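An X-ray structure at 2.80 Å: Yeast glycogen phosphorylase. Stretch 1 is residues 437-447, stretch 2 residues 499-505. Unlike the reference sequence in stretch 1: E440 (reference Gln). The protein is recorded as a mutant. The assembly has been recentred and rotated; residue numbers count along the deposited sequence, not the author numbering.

Stretch 1 (437-447) FFLEDVAKKFP
Stretch 2, residues 499-505: DFIKFYG

Two helices of one yeast glycogen phosphorylase chain cross with their N-to-C directions 70° apart and their axes 11.0 Å apart at closest approach. Both begin before their stretches. In the first, phi/psi stay near -65/-40 through A443, and i to i+4 bonds run from D441 N to F437 O through K444 N to E440 O, each 2.9 Å; K445 N bonds V442 O at 2.9 Å and D441 O weakly at 3.1 Å. F446 (-134/77) and P447 leave the helix. The second helix continues through Y504; G505 (94/141), with positive phi, is the first residue to leave it, and a CB there would jam against the carbonyl O of Y504; G505 N still bonds I501 O at 2.7 Å. The nearest CA atoms across the stretches are those of V442 and F503, 6.9 Å apart.

F503 (chi1 178°, t; chi2 71°) is the knob, seated among F438, D441, V442 and K445. V442 (t) places CG2 over one face of the F503 ring, 4.1 Å from that ring's centroid and 14° off the normal, a CH-pi contact. At the ring's edge, F503 CE1 comes 3.5 Å from D441 O and F503 CD1 4.2 Å from K445 CB. In an offset edge-to-face pair, F438 (chi1 168°, t; chi2 65°) turns its edge toward the F503 face, planes at 88° and centroids 5.3 Å apart, with F438 CE1 3.5 Å from F503 CE2. The F438 ring is nearly parallel to that of F500 (m), at 8°, but slid so that they barely overlap: centroids 5.8 Å, F438 CZ to F500 CE1 3.5 Å. Y504 (m) brings OH within 3.5 Å of F438 CE1. Beyond the helix, F446 (m) points toward the second stretch, F446 CE2 4.1 Å from F503 CD1 and F446 CZ 3.9 Å from K502 O. No hydrogen bond crosses among the modelled atoms, so van der Waals and aromatic packing carry the contact; K444, K445 and K502 stop at CB. It buries 340 Å², both sides summed.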

ATOM      1  N   PHE A 437     -17.313  -4.816 -43.996  1.00 19.69           N
ATOM      2  CA  PHE A 437     -18.363  -3.942 -44.437  1.00 19.95           C
ATOM      3  C   PHE A 437     -17.806  -2.575 -44.854  1.00 21.12           C
ATOM      4  O   PHE A 437     -18.260  -2.024 -45.859  1.00 23.09           O
ATOM      5  CB  PHE A 437     -19.367  -3.821 -43.318  1.00 23.63           C
ATOM      6  CG  PHE A 437     -20.014  -5.149 -42.953  1.00 29.90           C
ATOM      7  CD1 PHE A 437     -20.698  -5.897 -43.910  1.00 30.42           C
ATOM      8  CD2 PHE A 437     -19.937  -5.618 -41.642  1.00 30.85           C
ATOM      9  CE1 PHE A 437     -21.296  -7.103 -43.542  1.00 27.13           C
ATOM     10  CE2 PHE A 437     -20.540  -6.825 -41.289  1.00 27.16           C
ATOM     11  CZ  PHE A 437     -21.219  -7.567 -42.237  1.00 24.78           C
ATOM     12  N   PHE A 438     -16.788  -2.012 -44.182  1.00 22.13           N
ATOM     13  CA  PHE A 438     -16.214  -0.712 -44.542  1.00 18.02           C
ATOM     14  C   PHE A 438     -15.674  -0.794 -45.961  1.00 18.83           C
ATOM     15  O   PHE A 438     -16.001   0.047 -46.794  1.00 19.78           O
ATOM     16  CB  PHE A 438     -15.081  -0.340 -43.563  1.00  9.02           C
ATOM     17  CG  PHE A 438     -14.227   0.836 -43.999  1.00  2.00           C
ATOM     18  CD1 PHE A 438     -14.761   2.123 -44.101  1.00  9.06           C
ATOM     19  CD2 PHE A 438     -12.885   0.626 -44.315  1.00  4.76           C
ATOM     20  CE1 PHE A 438     -13.955   3.191 -44.522  1.00  7.35           C
ATOM     21  CE2 PHE A 438     -12.077   1.696 -44.738  1.00  7.78           C
ATOM     22  CZ  PHE A 438     -12.612   2.980 -44.844  1.00  8.38           C
ATOM     23  N   LEU A 439     -14.906  -1.830 -46.275  1.00 17.82           N
ATOM     24  CA  LEU A 439     -14.347  -1.985 -47.593  1.00 18.05           C
ATOM     25  C   LEU A 439     -15.424  -2.232 -48.659  1.00 21.78           C
ATOM     26  O   LEU A 439     -15.271  -1.829 -49.820  1.00 24.76           O
ATOM     27  CB  LEU A 439     -13.334  -3.096 -47.459  1.00  8.50           C
ATOM     28  CG  LEU A 439     -11.908  -2.691 -47.752  1.00  8.03           C
ATOM     29  CD1 LEU A 439     -11.520  -1.351 -47.154  1.00  9.16           C
ATOM     30  CD2 LEU A 439     -11.045  -3.733 -47.145  1.00  7.33           C
ATOM     31  N   GLU A 440     -16.567  -2.824 -48.303  1.00 25.48           N
ATOM     32  CA  GLU A 440     -17.688  -2.921 -49.224  1.00 27.22           C
ATOM     33  C   GLU A 440     -18.154  -1.506 -49.490  1.00 27.69           C
ATOM     34  O   GLU A 440     -18.149  -1.062 -50.637  1.00 31.30           O
ATOM     35  CB  GLU A 440     -18.867  -3.674 -48.660  1.00 24.80           C
ATOM     36  CG  GLU A 440     -18.776  -5.170 -48.822  1.00 33.63           C
ATOM     37  CD  GLU A 440     -20.043  -5.917 -48.405  1.00 44.28           C
ATOM     38  OE1 GLU A 440     -21.028  -5.296 -47.979  1.00 46.32           O
ATOM     39  OE2 GLU A 440     -20.042  -7.147 -48.507  1.00 52.26           O
ATOM     40  N   ASP A 441     -18.469  -0.741 -48.455  1.00 26.99           N
ATOM     41  CA  ASP A 441     -18.911   0.626 -48.625  1.00 30.87           C
ATOM     42  C   ASP A 441     -17.976   1.458 -49.484  1.00 31.42           C
ATOM     43  O   ASP A 441     -18.428   2.294 -50.268  1.00 29.47           O
ATOM     44  CB  ASP A 441     -19.050   1.250 -47.265  1.00 35.97           C
ATOM     45  CG  ASP A 441     -20.284   0.777 -46.522  1.00 43.63           C
ATOM     46  OD1 ASP A 441     -20.585  -0.422 -46.523  1.00 49.62           O
ATOM     47  OD2 ASP A 441     -20.945   1.635 -45.934  1.00 49.24           O
ATOM     48  N   VAL A 442     -16.673   1.189 -49.402  1.00 31.79           N
ATOM     49  CA  VAL A 442     -15.717   1.921 -50.197  1.00 33.98           C
ATOM     50  C   VAL A 442     -15.888   1.461 -51.619  1.00 34.77           C
ATOM     51  O   VAL A 442     -15.986   2.317 -52.505  1.00 37.52           O
ATOM     52  CB  VAL A 442     -14.261   1.671 -49.762  1.00 33.74           C
ATOM     53  CG1 VAL A 442     -13.317   2.529 -50.595  1.00 33.58           C
ATOM     54  CG2 VAL A 442     -14.058   2.108 -48.329  1.00 37.87           C
ATOM     55  N   ALA A 443     -16.003   0.156 -51.858  1.00 33.67           N
ATOM     56  CA  ALA A 443     -16.154  -0.337 -53.224  1.00 35.94           C
ATOM     57  C   ALA A 443     -17.408   0.220 -53.922  1.00 33.65           C
ATOM     58  O   ALA A 443     -17.400   0.592 -55.098  1.00 29.50           O
ATOM     59  CB  ALA A 443     -16.215  -1.855 -53.186  1.00 36.64           C
ATOM     60  N   LYS A 444     -18.493   0.360 -53.172  1.00 34.14           N
ATOM     61  CA  LYS A 444     -19.709   0.932 -53.703  1.00 37.33           C
ATOM     62  C   LYS A 444     -19.568   2.435 -53.926  1.00 38.32           C
ATOM     63  O   LYS A 444     -20.336   2.999 -54.704  1.00 41.83           O
ATOM     64  CB  LYS A 444     -20.866   0.673 -52.743  1.00 36.68           C
ATOM     65  N   LYS A 445     -18.639   3.135 -53.277  1.00 38.28           N
ATOM     66  CA  LYS A 445     -18.482   4.558 -53.510  1.00 39.75           C
ATOM     67  C   LYS A 445     -17.439   4.787 -54.580  1.00 41.33           C
ATOM     68  O   LYS A 445     -17.492   5.800 -55.273  1.00 44.22           O
ATOM     69  CB  LYS A 445     -18.011   5.300 -52.264  1.00 41.05           C
ATOM     70  N   PHE A 446     -16.445   3.921 -54.759  1.00 43.22           N
ATOM     71  CA  PHE A 446     -15.438   4.127 -55.796  1.00 44.26           C
ATOM     72  C   PHE A 446     -15.273   2.789 -56.510  1.00 46.11           C
ATOM     73  O   PHE A 446     -14.312   2.038 -56.258  1.00 45.89           O
ATOM     74  CB  PHE A 446     -14.087   4.579 -55.185  1.00 44.78           C
ATOM     75  CG  PHE A 446     -14.238   5.788 -54.278  1.00 46.36           C
ATOM     76  CD1 PHE A 446     -14.487   7.051 -54.826  1.00 48.07           C
ATOM     77  CD2 PHE A 446     -14.189   5.620 -52.893  1.00 44.51           C
ATOM     78  CE1 PHE A 446     -14.697   8.144 -53.984  1.00 45.38           C
ATOM     79  CE2 PHE A 446     -14.398   6.719 -52.065  1.00 47.90           C
ATOM     80  CZ  PHE A 446     -14.654   7.980 -52.605  1.00 45.19           C
ATOM     81  N   PRO A 447     -16.224   2.421 -57.395  1.00 45.86           N
ATOM     82  CA  PRO A 447     -16.139   1.221 -58.204  1.00 43.69           C
ATOM     83  C   PRO A 447     -14.812   1.169 -58.948  1.00 45.04           C
ATOM     84  O   PRO A 447     -14.235   2.173 -59.371  1.00 41.15           O
ATOM     85  CB  PRO A 447     -17.357   1.315 -59.080  1.00 45.46           C
ATOM     86  CG  PRO A 447     -18.362   2.026 -58.197  1.00 42.57           C
ATOM     87  CD  PRO A 447     -17.487   3.122 -57.652  1.00 43.11           C
ATOM     88  N   ASP A 499      -7.370   9.456 -47.888  1.00 27.61           N
ATOM     89  CA  ASP A 499      -8.360   8.539 -48.416  1.00 25.94           C
ATOM     90  C   ASP A 499      -9.620   8.521 -47.561  1.00 26.39           C
ATOM     91  O   ASP A 499     -10.735   8.449 -48.082  1.00 23.30           O
ATOM     92  CB  ASP A 499      -7.764   7.154 -48.485  1.00 30.15           C
ATOM     93  CG  ASP A 499      -6.566   6.966 -49.414  1.00 38.13           C
ATOM     94  OD1 ASP A 499      -6.431   7.679 -50.413  1.00 40.23           O
ATOM     95  OD2 ASP A 499      -5.764   6.073 -49.129  1.00 38.72           O
ATOM     96  N   PHE A 500      -9.455   8.664 -46.241  1.00 27.12           N
ATOM     97  CA  PHE A 500     -10.583   8.683 -45.323  1.00 25.21           C
ATOM     98  C   PHE A 500     -11.365   9.961 -45.537  1.00 29.41           C
ATOM     99  O   PHE A 500     -12.595   9.940 -45.427  1.00 28.90           O
ATOM    100  CB  PHE A 500     -10.111   8.598 -43.876  1.00 19.17           C
ATOM    101  CG  PHE A 500      -9.699   7.173 -43.546  1.00 14.65           C
ATOM    102  CD1 PHE A 500     -10.670   6.227 -43.221  1.00 15.38           C
ATOM    103  CD2 PHE A 500      -8.361   6.784 -43.631  1.00 13.86           C
ATOM    104  CE1 PHE A 500     -10.294   4.896 -42.991  1.00 16.24           C
ATOM    105  CE2 PHE A 500      -8.004   5.448 -43.399  1.00 11.95           C
ATOM    106  CZ  PHE A 500      -8.966   4.500 -43.081  1.00  8.83           C
ATOM    107  N   ILE A 501     -10.705  11.068 -45.923  1.00 32.88           N
ATOM    108  CA  ILE A 501     -11.418  12.307 -46.220  1.00 30.40           C
ATOM    109  C   ILE A 501     -12.188  12.055 -47.500  1.00 29.33           C
ATOM    110  O   ILE A 501     -13.337  12.473 -47.557  1.00 32.24           O
ATOM    111  CB  ILE A 501     -10.558  13.537 -46.536  1.00 31.36           C
ATOM    112  CG1 ILE A 501      -9.290  13.630 -45.730  1.00 33.96           C
ATOM    113  CG2 ILE A 501     -11.435  14.735 -46.253  1.00 34.27           C
ATOM    114  CD1 ILE A 501      -9.476  13.578 -44.222  1.00 36.56           C
ATOM    115  N   LYS A 502     -11.623  11.379 -48.508  1.00 26.75           N
ATOM    116  CA  LYS A 502     -12.331  11.134 -49.757  1.00 25.72           C
ATOM    117  C   LYS A 502     -13.614  10.378 -49.499  1.00 26.79           C
ATOM    118  O   LYS A 502     -14.677  10.797 -49.930  1.00 30.42           O
ATOM    119  CB  LYS A 502     -11.509  10.296 -50.733  1.00 23.14           C
ATOM    120  N   PHE A 503     -13.537   9.299 -48.735  1.00 29.87           N
ATOM    121  CA  PHE A 503     -14.696   8.481 -48.448  1.00 29.34           C
ATOM    122  C   PHE A 503     -15.700   9.084 -47.462  1.00 28.96           C
ATOM    123  O   PHE A 503     -16.901   8.842 -47.609  1.00 28.86           O
ATOM    124  CB  PHE A 503     -14.176   7.129 -47.949  1.00 29.60           C
ATOM    125  CG  PHE A 503     -15.283   6.175 -47.551  1.00 32.31           C
ATOM    126  CD1 PHE A 503     -16.087   5.596 -48.527  1.00 32.98           C
ATOM    127  CD2 PHE A 503     -15.508   5.917 -46.200  1.00 33.75           C
ATOM    128  CE1 PHE A 503     -17.130   4.758 -48.138  1.00 36.65           C
ATOM    129  CE2 PHE A 503     -16.555   5.077 -45.826  1.00 36.53           C
ATOM    130  CZ  PHE A 503     -17.369   4.496 -46.791  1.00 36.15           C
ATOM    131  N   TYR A 504     -15.259   9.804 -46.427  1.00 25.02           N
ATOM    132  CA  TYR A 504     -16.175  10.336 -45.424  1.00 23.37           C
ATOM    133  C   TYR A 504     -16.601  11.770 -45.636  1.00 24.01           C
ATOM    134  O   TYR A 504     -17.679  12.193 -45.216  1.00 24.72           O
ATOM    135  CB  TYR A 504     -15.560  10.253 -44.030  1.00 18.63           C
ATOM    136  CG  TYR A 504     -15.563   8.848 -43.478  1.00 15.12           C
ATOM    137  CD1 TYR A 504     -16.770   8.258 -43.135  1.00 12.39           C
ATOM    138  CD2 TYR A 504     -14.375   8.148 -43.341  1.00 20.31           C
ATOM    139  CE1 TYR A 504     -16.801   6.959 -42.654  1.00 14.67           C
ATOM    140  CE2 TYR A 504     -14.393   6.840 -42.864  1.00 25.18           C
ATOM    141  CZ  TYR A 504     -15.614   6.253 -42.522  1.00 24.22           C
ATOM    142  OH  TYR A 504     -15.651   4.941 -42.069  1.00 31.75           O
ATOM    143  N   GLY A 505     -15.730  12.536 -46.270  1.00 24.64           N
ATOM    144  CA  GLY A 505     -15.961  13.944 -46.473  1.00 27.15           C
ATOM    145  C   GLY A 505     -15.318  14.787 -45.378  1.00 30.53           C
ATOM    146  O   GLY A 505     -15.391  14.465 -44.190  1.00 33.85           O
TER